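Side-chain contacts in putative isohexenylglutaconyl-CoA hydratase (PDB 4ZU2), which belongs to the crotonase family and probably hydrates isohexenylglutaconyl-CoA, an acyl-CoA intermediate of citronellate breakdown: residues A121-V126 against A150-R155; A133-P138 against L180-F185. All blocks are in the same frame, centred on the assembly; numbering follows the deposited sequence.

Following the chain from its N terminus, helix 116-121 runs into segment 121-126, which leads to strand 126-130 of the larger sheet; strand 134-136 of the smaller sheet comes next. Helix 149-157 then returns to that segment, and interaction 1 closes the first loop. After helix 174-179 the loop 180-185 doubles back to strand 134-136 as interaction 2, before strand 185-187 joins the larger sheet beside 126-130. The two loops therefore cross rather than nest. Their centres lie about 10 Å apart, and they meet directly: Cys122 SG is 3.9 Å from Leu182 CD1, and Val126 packs on Phe185. Both contacts also border the third subunit.

Interaction 1 (A121-V126 against A150-R155); sequences ACVSDV and APFVVR
Val123 and Phe152 make the closest approach between segments 121-126 and 150-155, with CG1 of Val123 lying 3.7 Å from CD1 of the Phe152 ring. The methyl comes at the ring obliquely and also touches CG and CB of Phe152. Beside this pair, Cys122 reaches the helix backbone: its SG is 4.1 Å from Val153 CA, while its CB lies 4.0 Å from Phe152 O. A chi1 of -78° turns the sulfur opposite its own carbonyl carbon, which carries it to the Val153 side and away from the ring. One water joins the two backbones, donating to Cys122 O at 2.7 Å and to Phe152 O at 3.2 Å. Behind these residues, a type I turn from Ala121 to Ser124 sets the positions of Cys122 and Val123. Ser124 OG fastens that turn with a 2.8 Å hydrogen bond to Ala121 O, and Ser124 O is hydrogen-bonded to Arg156 NH1. Within the crotonase fold, the contact packs the connection between helix 116-121 and strand 126-130 onto helix 149-157; Val123 and Phe152 both also pack on helix 81-99, Phe152 meets Leu227 of the second subunit, and Val153 rests on helix 159-168.

Interaction 2 (A133-P138 against L180-F185); sequences AQFGLP and LGLVHF
Apolar packing accounts for the whole direct contact, and it is centred on the ring of Phe135, which meets two consecutive residues of the 180-185 loop. Leu182 offers its CD2 methyl at 4.0 Å from Phe135 CD2, and Val183 brings CG1 to 4.2 Å from CZ of the same ring. Both methyls approach obliquely, one near the base of the ring and the other at its far end. The Leu182 and Phe135 side chains run past each other in opposite directions, whereas those of Val183 and Phe135 meet at a slant. Leu182 extends opposite its backbone nitrogen (chi1 -180°), which sends its branch out from the loop to the phenyl group.

The backbone geometry behind this packing belongs to the end of a helix. Gly181, with a positive phi of 80°, forms a Schellman motif that terminates helix 174-179 and turns the chain toward strand 185-187. Within the crotonase fold, the packing of Phe135 on Leu182 and Val183 joins the small sheet containing 134-136 to the loop that leads to the last strand of the large one.

An aromatic pair lies beside it: the Phe135 ring meets that of Phe172 with their planes nearly parallel, and the backbones of these two residues are also hydrogen-bonded. Ala177 of helix 174-179 packs against Phe135, Leu182 and Val183 alike.

Polar bonds fasten the loop itself. Leu182 O accepts from Arg156 NE, while His184 is held at both ring nitrogens, ND1 by Ala127 N and NE2 by Thr160 O of the third subunit.

Interaction 1 (A121-V126 against A150-R155)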
loop_
_atom_site.group_PDB
_atom_site.type_symbol
_atom_site.label_atom_id
_atom_site.label_comp_id
_atom_site.label_asym_id
_atom_site.label_seq_id
_atom_site.Cartn_x
_atom_site.Cartn_y
_atom_site.Cartn_z
ATOM N N ALA A 121 16.354 3.437 6.058
ATOM C CA ALA A 121 15.186 3.395 6.951
ATOM C C ALA A 121 14.061 2.555 6.291
ATOM O O ALA A 121 13.325 1.825 6.943
ATOM C CB ALA A 121 14.711 4.813 7.245
ATOM N N CYS A 122 13.980 2.665 4.976
ATOM C CA CYS A 122 12.896 2.098 4.202
ATOM C C CYS A 122 12.984 0.598 4.104
ATOM O O CYS A 122 12.047 -0.024 3.644
ATOM C CB CYS A 122 12.907 2.679 2.788
ATOM S SG CYS A 122 12.243 4.315 2.575
ATOM N N VAL A 123 14.112 0.018 4.506
ATOM C CA VAL A 123 14.285 -1.432 4.415
ATOM C C VAL A 123 14.409 -2.121 5.777
ATOM O O VAL A 123 14.807 -3.294 5.872
ATOM C CB VAL A 123 15.471 -1.823 3.493
ATOM C CG1 VAL A 123 15.326 -1.126 2.143
ATOM C CG2 VAL A 123 16.791 -1.507 4.123
ATOM N N SER A 124 14.069 -1.395 6.828
ATOM C CA SER A 124 14.033 -1.989 8.159
ATOM C C SER A 124 12.699 -2.762 8.384
ATOM O O SER A 124 11.648 -2.396 7.826
ATOM C CB SER A 124 14.215 -0.894 9.222
ATOM O OG SER A 124 13.176 0.063 9.144
ATOM N N ASP A 125 12.744 -3.813 9.197
ATOM C CA ASP A 125 11.512 -4.453 9.707
ATOM C C ASP A 125 10.810 -3.578 10.769
ATOM O O ASP A 125 9.601 -3.541 10.843
ATOM C CB ASP A 125 11.796 -5.825 10.302
ATOM C CG ASP A 125 12.448 -6.765 9.322
ATOM O OD1 ASP A 125 11.903 -6.911 8.209
ATOM O OD2 ASP A 125 13.494 -7.347 9.665
ATOM N N VAL A 126 11.591 -2.858 11.553
ATOM C CA VAL A 126 11.078 -1.928 12.543
ATOM C C VAL A 126 11.943 -0.640 12.585
ATOM O O VAL A 126 13.165 -0.673 12.782
ATOM C CB VAL A 126 10.994 -2.612 13.952
ATOM C CG1 VAL A 126 10.245 -1.722 14.978
ATOM C CG2 VAL A 126 10.300 -3.944 13.843
ATOM N N ALA A 150 14.054 4.470 -5.160
ATOM C CA ALA A 150 12.679 4.534 -5.677
ATOM C C ALA A 150 11.823 3.298 -5.339
ATOM O O ALA A 150 10.749 3.397 -4.760
ATOM C CB ALA A 150 12.665 4.769 -7.162
ATOM N N PRO A 151 12.308 2.123 -5.694
ATOM C CA PRO A 151 11.518 0.912 -5.450
ATOM C C PRO A 151 11.321 0.599 -3.971
ATOM O O PRO A 151 10.304 0.068 -3.593
ATOM C CB PRO A 151 12.350 -0.174 -6.138
ATOM C CG PRO A 151 13.650 0.381 -6.361
ATOM C CD PRO A 151 13.504 1.838 -6.484
ATOM N N PHE A 152 12.273 0.979 -3.127
ATOM C CA PHE A 152 12.146 0.680 -1.734
ATOM C C PHE A 152 11.191 1.684 -1.014
ATOM O O PHE A 152 10.510 1.338 -0.052
ATOM C CB PHE A 152 13.513 0.556 -1.072
ATOM C CG PHE A 152 14.363 -0.586 -1.608
ATOM C CD1 PHE A 152 14.102 -1.899 -1.238
ATOM C CD2 PHE A 152 15.449 -0.326 -2.450
ATOM C CE1 PHE A 152 14.893 -2.927 -1.706
ATOM C CE2 PHE A 152 16.210 -1.331 -2.951
ATOM C CZ PHE A 152 15.946 -2.642 -2.584
ATOM N N VAL A 153 11.097 2.897 -1.516
ATOM C CA VAL A 153 10.205 3.857 -0.908
ATOM C C VAL A 153 8.757 3.610 -1.361
ATOM O O VAL A 153 7.830 3.782 -0.578
ATOM C CB VAL A 153 10.625 5.333 -1.165
ATOM C CG1 VAL A 153 10.530 5.696 -2.634
ATOM C CG2 VAL A 153 9.752 6.304 -0.330
ATOM N N VAL A 154 8.559 3.247 -2.618
ATOM C CA VAL A 154 7.217 2.889 -3.090
ATOM C C VAL A 154 6.753 1.649 -2.307
ATOM O O VAL A 154 5.637 1.602 -1.814
ATOM C CB VAL A 154 7.227 2.603 -4.605
ATOM C CG1 VAL A 154 5.857 2.087 -5.077
ATOM C CG2 VAL A 154 7.686 3.832 -5.351
ATOM N N ARG A 155 7.646 0.674 -2.123
ATOM C CA ARG A 155 7.333 -0.482 -1.273
ATOM C C ARG A 155 7.055 -0.042 0.176
ATOM O O ARG A 155 6.199 -0.609 0.845
ATOM C CB ARG A 155 8.456 -1.524 -1.335
ATOM C CG ARG A 155 8.339 -2.417 -2.552
ATOM C CD ARG A 155 9.626 -3.046 -3.037
ATOM N NE ARG A 155 9.475 -3.221 -4.487
ATOM C CZ ARG A 155 9.685 -4.341 -5.156
ATOM N NH1 ARG A 155 10.129 -5.436 -4.541
ATOM N NH2 ARG A 155 9.462 -4.362 -6.466
HETATM O O HOH W 1 10.772 -1.344 1.659
#

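Interaction 2 (A133-P138 against L180-F185)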
loop_
_atom_site.group_PDB
_atom_site.type_symbol
_atom_site.label_atom_id
_atom_site.label_comp_id
_atom_site.label_asym_id
_atom_site.label_seq_id
_atom_site.Cartn_x
_atom_site.Cartn_y
_atom_site.Cartn_z
ATOM N N ALA A 133 13.455 14.169 14.239
ATOM C CA ALA A 133 14.242 13.674 13.117
ATOM C C ALA A 133 13.776 14.422 11.886
ATOM O O ALA A 133 12.621 14.811 11.832
ATOM C CB ALA A 133 14.077 12.168 12.965
ATOM N N GLN A 134 14.680 14.700 10.935
ATOM C CA GLN A 134 14.270 15.299 9.666
ATOM C C GLN A 134 14.606 14.390 8.463
ATOM O O GLN A 134 15.776 14.086 8.146
ATOM C CB GLN A 134 14.777 16.739 9.481
ATOM C CG GLN A 134 13.940 17.927 10.168
ATOM C CD GLN A 134 12.383 17.879 10.035
ATOM O OE1 GLN A 134 11.759 16.924 10.467
ATOM N NE2 GLN A 134 11.767 18.947 9.497
ATOM N N PHE A 135 13.517 13.972 7.823
ATOM C CA PHE A 135 13.486 13.086 6.678
ATOM C C PHE A 135 13.351 13.867 5.384
ATOM O O PHE A 135 12.766 14.953 5.346
ATOM C CB PHE A 135 12.266 12.146 6.767
ATOM C CG PHE A 135 12.263 11.274 7.962
ATOM C CD1 PHE A 135 11.782 11.755 9.179
ATOM C CD2 PHE A 135 12.724 9.966 7.888
ATOM C CE1 PHE A 135 11.782 10.934 10.318
ATOM C CE2 PHE A 135 12.740 9.151 9.015
ATOM C CZ PHE A 135 12.269 9.643 10.238
ATOM N N GLY A 136 13.881 13.296 4.310
ATOM C CA GLY A 136 13.713 13.902 3.012
ATOM C C GLY A 136 14.446 13.147 1.929
ATOM O O GLY A 136 15.318 12.315 2.183
ATOM N N LEU A 137 14.048 13.437 0.704
ATOM C CA LEU A 137 14.807 13.038 -0.486
ATOM C C LEU A 137 15.211 14.279 -1.265
ATOM O O LEU A 137 14.473 14.735 -2.145
ATOM C CB LEU A 137 13.950 12.106 -1.366
ATOM C CG LEU A 137 13.594 10.772 -0.691
ATOM C CD1 LEU A 137 12.600 9.921 -1.493
ATOM C CD2 LEU A 137 14.816 9.966 -0.416
ATOM N N PRO A 138 16.377 14.855 -0.957
ATOM C CA PRO A 138 16.759 16.095 -1.665
ATOM C C PRO A 138 17.185 15.903 -3.122
ATOM O O PRO A 138 17.377 16.871 -3.837
ATOM C CB PRO A 138 17.967 16.598 -0.865
ATOM C CG PRO A 138 17.897 15.884 0.442
ATOM C CD PRO A 138 17.326 14.538 0.114
ATOM N N LEU A 180 2.669 8.715 7.798
ATOM C CA LEU A 180 2.823 8.252 6.403
ATOM C C LEU A 180 3.202 6.786 6.307
ATOM O O LEU A 180 3.309 6.252 5.209
ATOM C CB LEU A 180 3.895 9.089 5.659
ATOM C CG LEU A 180 3.634 10.570 5.437
ATOM C CD1 LEU A 180 4.860 11.332 4.905
ATOM C CD2 LEU A 180 2.507 10.737 4.491
ATOM N N GLY A 181 3.409 6.127 7.445
ATOM C CA GLY A 181 3.752 4.711 7.454
ATOM C C GLY A 181 5.221 4.434 7.152
ATOM O O GLY A 181 5.618 3.307 6.797
ATOM N N LEU A 182 6.051 5.458 7.311
ATOM C CA LEU A 182 7.470 5.347 6.962
ATOM C C LEU A 182 8.232 4.667 8.079
ATOM O O LEU A 182 9.186 3.900 7.865
ATOM C CB LEU A 182 8.052 6.747 6.705
ATOM C CG LEU A 182 9.529 6.758 6.331
ATOM C CD1 LEU A 182 9.866 5.669 5.324
ATOM C CD2 LEU A 182 9.911 8.141 5.755
ATOM N N VAL A 183 7.810 4.979 9.299
ATOM C CA VAL A 183 8.365 4.353 10.491
ATOM C C VAL A 183 7.187 3.830 11.328
ATOM O O VAL A 183 6.017 4.213 11.098
ATOM C CB VAL A 183 9.225 5.367 11.287
ATOM C CG1 VAL A 183 10.329 5.964 10.383
ATOM C CG2 VAL A 183 8.331 6.487 11.906
ATOM N N HIS A 184 7.499 2.951 12.275
ATOM C CA HIS A 184 6.499 2.231 13.068
ATOM C C HIS A 184 6.204 2.869 14.430
ATOM O O HIS A 184 5.141 2.647 14.975
ATOM C CB HIS A 184 6.975 0.802 13.311
ATOM C CG HIS A 184 7.114 -0.028 12.070
ATOM N ND1 HIS A 184 8.306 -0.169 11.405
ATOM C CD2 HIS A 184 6.208 -0.784 11.399
ATOM C CE1 HIS A 184 8.131 -0.965 10.361
ATOM N NE2 HIS A 184 6.874 -1.359 10.342
ATOM N N PHE A 185 7.162 3.617 14.983
ATOM C CA PHE A 185 6.997 4.346 16.235
ATOM C C PHE A 185 7.714 5.713 16.172
ATOM O O PHE A 185 8.817 5.836 15.601
ATOM C CB PHE A 185 7.653 3.569 17.386
ATOM C CG PHE A 185 7.206 2.120 17.509
ATOM C CD1 PHE A 185 5.950 1.799 18.028
ATOM C CD2 PHE A 185 8.060 1.086 17.154
ATOM C CE1 PHE A 185 5.552 0.467 18.155
ATOM C CE2 PHE A 185 7.673 -0.229 17.281
ATOM C CZ PHE A 185 6.415 -0.545 17.783
#